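Local coordinates for protein ectonucleoside triphosphate diphosphohydrolase 4 (Homo sapiens, PDB 6WG5) that belongs to the GDA1/CD39 family of nucleoside phosphatases, whose fold is related to that of the actin-like ATPases, at residues G188-H192 with E268-R272; E198-V203 with I214-R218. One frame throughout, in Å; residues are numbered along the deposited sequence. Where two conformers were deposited one is given.

Contact 1: G188-H192 with E268-R272; sequences GRFEH and EHVYR
Gly188, the first residue after helix 172-186 to leave helical phi/psi, closes it with a Schellman motif; phi of 79° is easiest for a residue without a side chain. A type I beta turn then runs from Gly188 to Glu191, held by Glu191 N to Gly188 O at 3.1 Å, and faces 268-272, where strand 270-279 begins. The backbones stay apart, with CA of Phe190 and CA of His269 7.3 Å from each other, so side chains fill the gap. Phe190 (chi1 m) directs a ring edge at the face of Tyr271 (chi1 m) in an offset edge-to-face pair, centroids 5.2 Å apart and planes at 65°; Phe190 CE1 lies 3.6 Å from Tyr271 CZ. The CA-to-CB bond of His192 (chi1 m) points toward 268-272: its NE2 gives a weak hydrogen bond of 3.3 Å to Glu268 O, and its ring lies nearly parallel to that of His269 (chi1 m), slid aside, centroids 4.5 Å apart. His269 NE2 itself bonds to His68 O. A water accepts from Tyr271 OH at 2.7 Å and donates to Arg189 O at 2.6 Å. Phe190 and Tyr271 thus supply apolar packing, while water serves Arg189 O and His192 merely supplements Arg216 at Glu268 O.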
loop_
_atom_site.group_PDB
_atom_site.type_symbol
_atom_site.label_atom_id
_atom_site.label_comp_id
_atom_site.label_asym_id
_atom_site.label_seq_id
_atom_site.Cartn_x
_atom_site.Cartn_y
_atom_site.Cartn_z
ATOM N N GLY A 188 -3.456 10.169 12.896
ATOM C CA GLY A 188 -4.008 10.329 14.225
ATOM C C GLY A 188 -5.317 9.620 14.469
ATOM O O GLY A 188 -6.011 9.944 15.439
ATOM N N ARG A 189 -5.679 8.653 13.629
ATOM C CA ARG A 189 -6.973 7.993 13.745
ATOM C C ARG A 189 -7.030 6.983 14.880
ATOM O O ARG A 189 -8.122 6.501 15.200
ATOM C CB ARG A 189 -7.322 7.305 12.424
ATOM C CG ARG A 189 -7.255 8.234 11.219
ATOM C CD ARG A 189 -8.136 9.461 11.408
ATOM N NE ARG A 189 -7.999 10.408 10.307
ATOM C CZ ARG A 189 -8.724 10.383 9.194
ATOM N NH1 ARG A 189 -9.648 9.451 9.016
ATOM N NH2 ARG A 189 -8.520 11.294 8.254
ATOM N N PHE A 190 -5.896 6.651 15.489
ATOM C CA PHE A 190 -5.871 5.818 16.682
ATOM C C PHE A 190 -5.779 6.641 17.960
ATOM O O PHE A 190 -5.821 6.070 19.054
ATOM C CB PHE A 190 -4.706 4.828 16.602
ATOM C CG PHE A 190 -4.741 3.959 15.378
ATOM C CD1 PHE A 190 -5.919 3.348 14.978
ATOM C CD2 PHE A 190 -3.602 3.768 14.616
ATOM C CE1 PHE A 190 -5.954 2.550 13.851
ATOM C CE2 PHE A 190 -3.634 2.972 13.487
ATOM C CZ PHE A 190 -4.811 2.362 13.106
ATOM N N GLU A 191 -5.645 7.960 17.847
ATOM C CA GLU A 191 -5.815 8.853 18.987
ATOM C C GLU A 191 -7.305 9.018 19.255
ATOM O O GLU A 191 -8.043 9.513 18.397
ATOM C CB GLU A 191 -5.159 10.203 18.711
ATOM C CG GLU A 191 -3.671 10.236 19.001
ATOM C CD GLU A 191 -2.950 11.318 18.222
ATOM O OE1 GLU A 191 -3.578 12.357 17.922
ATOM O OE2 GLU A 191 -1.757 11.126 17.904
ATOM N N HIS A 192 -7.749 8.599 20.432
ATOM C CA HIS A 192 -9.168 8.522 20.742
ATOM C C HIS A 192 -9.568 9.642 21.691
ATOM O O HIS A 192 -8.769 10.098 22.513
ATOM C CB HIS A 192 -9.514 7.154 21.337
ATOM C CG HIS A 192 -9.545 6.054 20.320
ATOM N ND1 HIS A 192 -9.508 6.298 18.964
ATOM C CD2 HIS A 192 -9.606 4.708 20.458
ATOM C CE1 HIS A 192 -9.547 5.152 18.310
ATOM N NE2 HIS A 192 -9.605 4.171 19.192
ATOM N N GLU A 268 -11.399 -0.838 22.355
ATOM C CA GLU A 268 -11.318 0.459 21.689
ATOM C C GLU A 268 -10.452 0.398 20.438
ATOM O O GLU A 268 -10.743 1.083 19.451
ATOM C CB GLU A 268 -10.777 1.517 22.653
ATOM C CG GLU A 268 -11.635 1.730 23.895
ATOM C CD GLU A 268 -11.290 0.770 25.021
ATOM O OE1 GLU A 268 -10.141 0.812 25.511
ATOM O OE2 GLU A 268 -12.164 -0.033 25.412
ATOM N N HIS A 269 -9.393 -0.416 20.451
ATOM C CA HIS A 269 -8.461 -0.512 19.335
ATOM C C HIS A 269 -8.574 -1.836 18.581
ATOM O O HIS A 269 -7.610 -2.256 17.933
ATOM C CB HIS A 269 -7.027 -0.318 19.829
ATOM C CG HIS A 269 -6.725 1.077 20.276
ATOM N ND1 HIS A 269 -6.870 2.172 19.451
ATOM C CD2 HIS A 269 -6.272 1.556 21.459
ATOM C CE1 HIS A 269 -6.526 3.264 20.108
ATOM N NE2 HIS A 269 -6.158 2.918 21.329
ATOM N N VAL A 270 -9.721 -2.506 18.656
ATOM C CA VAL A 270 -9.974 -3.703 17.860
ATOM C C VAL A 270 -10.551 -3.271 16.517
ATOM O O VAL A 270 -11.553 -2.549 16.464
ATOM C CB VAL A 270 -10.929 -4.663 18.591
ATOM C CG1 VAL A 270 -11.315 -5.832 17.692
ATOM C CG2 VAL A 270 -10.284 -5.175 19.865
ATOM N N TYR A 271 -9.921 -3.719 15.431
ATOM C CA TYR A 271 -10.309 -3.322 14.086
ATOM C C TYR A 271 -10.481 -4.542 13.195
ATOM O O TYR A 271 -9.752 -5.529 13.328
ATOM C CB TYR A 271 -9.262 -2.391 13.454
ATOM C CG TYR A 271 -9.177 -1.036 14.111
ATOM C CD1 TYR A 271 -9.988 0.007 13.694
ATOM C CD2 TYR A 271 -8.286 -0.800 15.148
ATOM C CE1 TYR A 271 -9.921 1.245 14.293
ATOM C CE2 TYR A 271 -8.208 0.436 15.753
ATOM C CZ TYR A 271 -9.029 1.455 15.322
ATOM O OH TYR A 271 -8.962 2.692 15.920
ATOM N N ARG A 272 -11.464 -4.467 12.301
ATOM C CA ARG A 272 -11.640 -5.431 11.222
ATOM C C ARG A 272 -11.284 -4.734 9.916
ATOM O O ARG A 272 -11.964 -3.780 9.519
ATOM C CB ARG A 272 -13.077 -5.954 11.186
ATOM C CG ARG A 272 -13.304 -7.089 10.200
ATOM C CD ARG A 272 -14.778 -7.458 10.075
ATOM N NE ARG A 272 -15.508 -7.275 11.332
ATOM C CZ ARG A 272 -16.577 -6.497 11.494
ATOM N NH1 ARG A 272 -17.154 -6.414 12.687
ATOM N NH2 ARG A 272 -17.090 -5.815 10.478
HETATM O O HOH W 1 -10.212 4.967 15.113
#

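Contact 2: E198-V203 with I214-R218; sequences EAVVEV and IVRKR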
loop_
_atom_site.group_PDB
_atom_site.type_symbol
_atom_site.label_atom_id
_atom_site.label_comp_id
_atom_site.label_asym_id
_atom_site.label_seq_id
_atom_site.Cartn_x
_atom_site.Cartn_y
_atom_site.Cartn_z
ATOM N N GLU A 198 -12.756 15.671 13.724
ATOM C CA GLU A 198 -12.735 14.511 12.849
ATOM C C GLU A 198 -14.091 13.807 12.839
ATOM O O GLU A 198 -14.960 14.044 13.683
ATOM C CB GLU A 198 -11.637 13.539 13.288
ATOM C CG GLU A 198 -10.221 14.071 13.110
ATOM C CD GLU A 198 -9.659 13.790 11.728
ATOM O OE1 GLU A 198 -8.418 13.736 11.591
ATOM O OE2 GLU A 198 -10.457 13.620 10.782
ATOM N N ALA A 199 -14.258 12.923 11.859
ATOM C CA ALA A 199 -15.465 12.126 11.711
ATOM C C ALA A 199 -15.398 10.870 12.576
ATOM O O ALA A 199 -14.322 10.369 12.912
ATOM C CB ALA A 199 -15.664 11.732 10.249
ATOM N N VAL A 200 -16.578 10.348 12.919
ATOM C CA VAL A 200 -16.698 9.177 13.777
ATOM C C VAL A 200 -17.583 8.143 13.094
ATOM O O VAL A 200 -18.384 8.459 12.213
ATOM C CB VAL A 200 -17.267 9.534 15.167
ATOM C CG1 VAL A 200 -16.273 10.378 15.937
ATOM C CG2 VAL A 200 -18.592 10.265 15.027
ATOM N N VAL A 201 -17.427 6.889 13.524
ATOM C CA VAL A 201 -18.187 5.768 12.989
ATOM C C VAL A 201 -18.697 4.917 14.141
ATOM O O VAL A 201 -18.157 4.930 15.249
ATOM C CB VAL A 201 -17.352 4.893 12.026
ATOM C CG1 VAL A 201 -17.102 5.618 10.717
ATOM C CG2 VAL A 201 -16.038 4.496 12.677
ATOM N N GLU A 202 -19.755 4.164 13.859
ATOM C CA GLU A 202 -20.266 3.160 14.779
ATOM C C GLU A 202 -19.653 1.812 14.414
ATOM O O GLU A 202 -19.711 1.393 13.254
ATOM C CB GLU A 202 -21.792 3.101 14.708
ATOM C CG GLU A 202 -22.442 2.184 15.725
ATOM C CD GLU A 202 -23.953 2.153 15.590
ATOM O OE1 GLU A 202 -24.485 2.866 14.713
ATOM O OE2 GLU A 202 -24.605 1.415 16.359
ATOM N N VAL A 203 -19.059 1.143 15.401
ATOM C CA VAL A 203 -18.301 -0.082 15.181
ATOM C C VAL A 203 -18.973 -1.229 15.920
ATOM O O VAL A 203 -19.408 -1.075 17.066
ATOM C CB VAL A 203 -16.839 0.076 15.646
ATOM C CG1 VAL A 203 -16.056 -1.206 15.409
ATOM C CG2 VAL A 203 -16.181 1.245 14.934
ATOM N N ILE A 214 -19.558 0.615 19.635
ATOM C CA ILE A 214 -18.816 1.759 20.137
ATOM C C ILE A 214 -18.751 2.824 19.046
ATOM O O ILE A 214 -19.086 2.584 17.886
ATOM C CB ILE A 214 -17.404 1.369 20.615
ATOM C CG1 ILE A 214 -16.596 0.769 19.462
ATOM C CG2 ILE A 214 -17.496 0.388 21.775
ATOM C CD1 ILE A 214 -15.131 0.578 19.785
ATOM N N VAL A 215 -18.307 4.016 19.437
ATOM C CA VAL A 215 -18.144 5.142 18.525
ATOM C C VAL A 215 -16.718 5.654 18.676
ATOM O O VAL A 215 -16.297 6.004 19.785
ATOM C CB VAL A 215 -19.162 6.262 18.807
ATOM C CG1 VAL A 215 -18.949 7.436 17.863
ATOM C CG2 VAL A 215 -20.585 5.728 18.678
ATOM N N ARG A 216 -15.977 5.689 17.570
ATOM C CA ARG A 216 -14.594 6.146 17.578
ATOM C C ARG A 216 -14.291 6.820 16.247
ATOM O O ARG A 216 -15.126 6.847 15.337
ATOM C CB ARG A 216 -13.627 4.986 17.839
ATOM C CG ARG A 216 -13.706 3.888 16.798
ATOM C CD ARG A 216 -12.768 2.730 17.105
ATOM N NE ARG A 216 -12.830 1.719 16.054
ATOM C CZ ARG A 216 -12.488 0.444 16.208
ATOM N NH1 ARG A 216 -12.585 -0.391 15.181
ATOM N NH2 ARG A 216 -12.064 -0.005 17.382
ATOM N N LYS A 217 -13.079 7.364 16.137
ATOM C CA LYS A 217 -12.665 8.053 14.920
ATOM C C LYS A 217 -12.791 7.142 13.708
ATOM O O LYS A 217 -12.368 5.983 13.735
ATOM C CB LYS A 217 -11.218 8.529 15.041
ATOM C CG LYS A 217 -11.017 9.808 15.821
ATOM C CD LYS A 217 -9.581 10.284 15.666
ATOM C CE LYS A 217 -9.290 11.515 16.500
ATOM N NZ LYS A 217 -7.874 11.950 16.337
ATOM N N ARG A 218 -13.363 7.683 12.635
ATOM C CA ARG A 218 -13.353 6.996 11.352
ATOM C C ARG A 218 -11.925 6.864 10.841
ATOM O O ARG A 218 -11.099 7.761 11.027
ATOM C CB ARG A 218 -14.202 7.771 10.347
ATOM C CG ARG A 218 -14.388 7.082 9.013
ATOM C CD ARG A 218 -15.261 7.923 8.102
ATOM N NE ARG A 218 -14.599 9.161 7.703
ATOM C CZ ARG A 218 -15.203 10.165 7.074
ATOM N NH1 ARG A 218 -16.492 10.088 6.768
ATOM N NH2 ARG A 218 -14.517 11.251 6.752
HETATM O O HOH W 2 -7.140 12.513 13.325
#
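This is the pairing of two short antiparallel strands, 200-203 and 214-217, in a two-stranded beta hairpin that precedes the six-stranded mixed sheet, whose strand 221-225 follows closely in sequence. Val201 with Arg216 and Val203 with Ile214 are hydrogen-bonded pairs. In the first, Val201 N reaches Arg216 O at 2.9 Å and Arg216 N returns to Val201 O at 3.3 Å; in the second, Val203 N to Ile214 O is 2.9 Å and Ile214 N to Val203 O 3.1 Å. Beyond the strands, Arg218 N still bonds to Ala199 O at 2.9 Å. The non-hydrogen-bonded pair Glu202 and Val215 lies on the exposed face, where a charged end can meet solvent and beta-branched valine suits the extended backbone; Val200 CB also touches Val215 CG1 at 3.8 Å. Val201, Val203, Ile214 and Arg216 share the other face. There Val203 CB packs on Ile214 CG1 at 3.9 Å, and Val203 lies over one face of the Arg216 guanidinium, whose polar ends go on to Glu268 O and Glu235. Small Ala199 fits flat against the guanidinium of Arg218, its CB 3.6 Å from Arg218 CZ, while that group bonds to Asn378 and Glu380. The alternation of hydrogen-bonded and non-hydrogen-bonded pairs is that of a two-stranded antiparallel beta hairpin, joined here through Arg216 to 268-272, where strand 270-279 starts.

In the fold
Contact 2 is nested inside the chain loop that contact 1 closes, and their centres are about 9 Å apart. Arg216 is the main bridge: its NH2 lies 2.7 Å from Glu268 O and its NH1 2.7 Å from Val270 O, both probable hydrogen bonds, while its guanidinium makes a cation-pi contact with Tyr271. Glu268 O therefore serves Arg216 as well as His192. On the other segment of contact 1, Lys217 NZ bonds to Gly188 O, and Arg189 NH1 bonds to Arg218 O; Glu380 pairs with both Arg189 and Arg218. The hairpin thus ties the end of helix 172-186 to the start of strand 270-279.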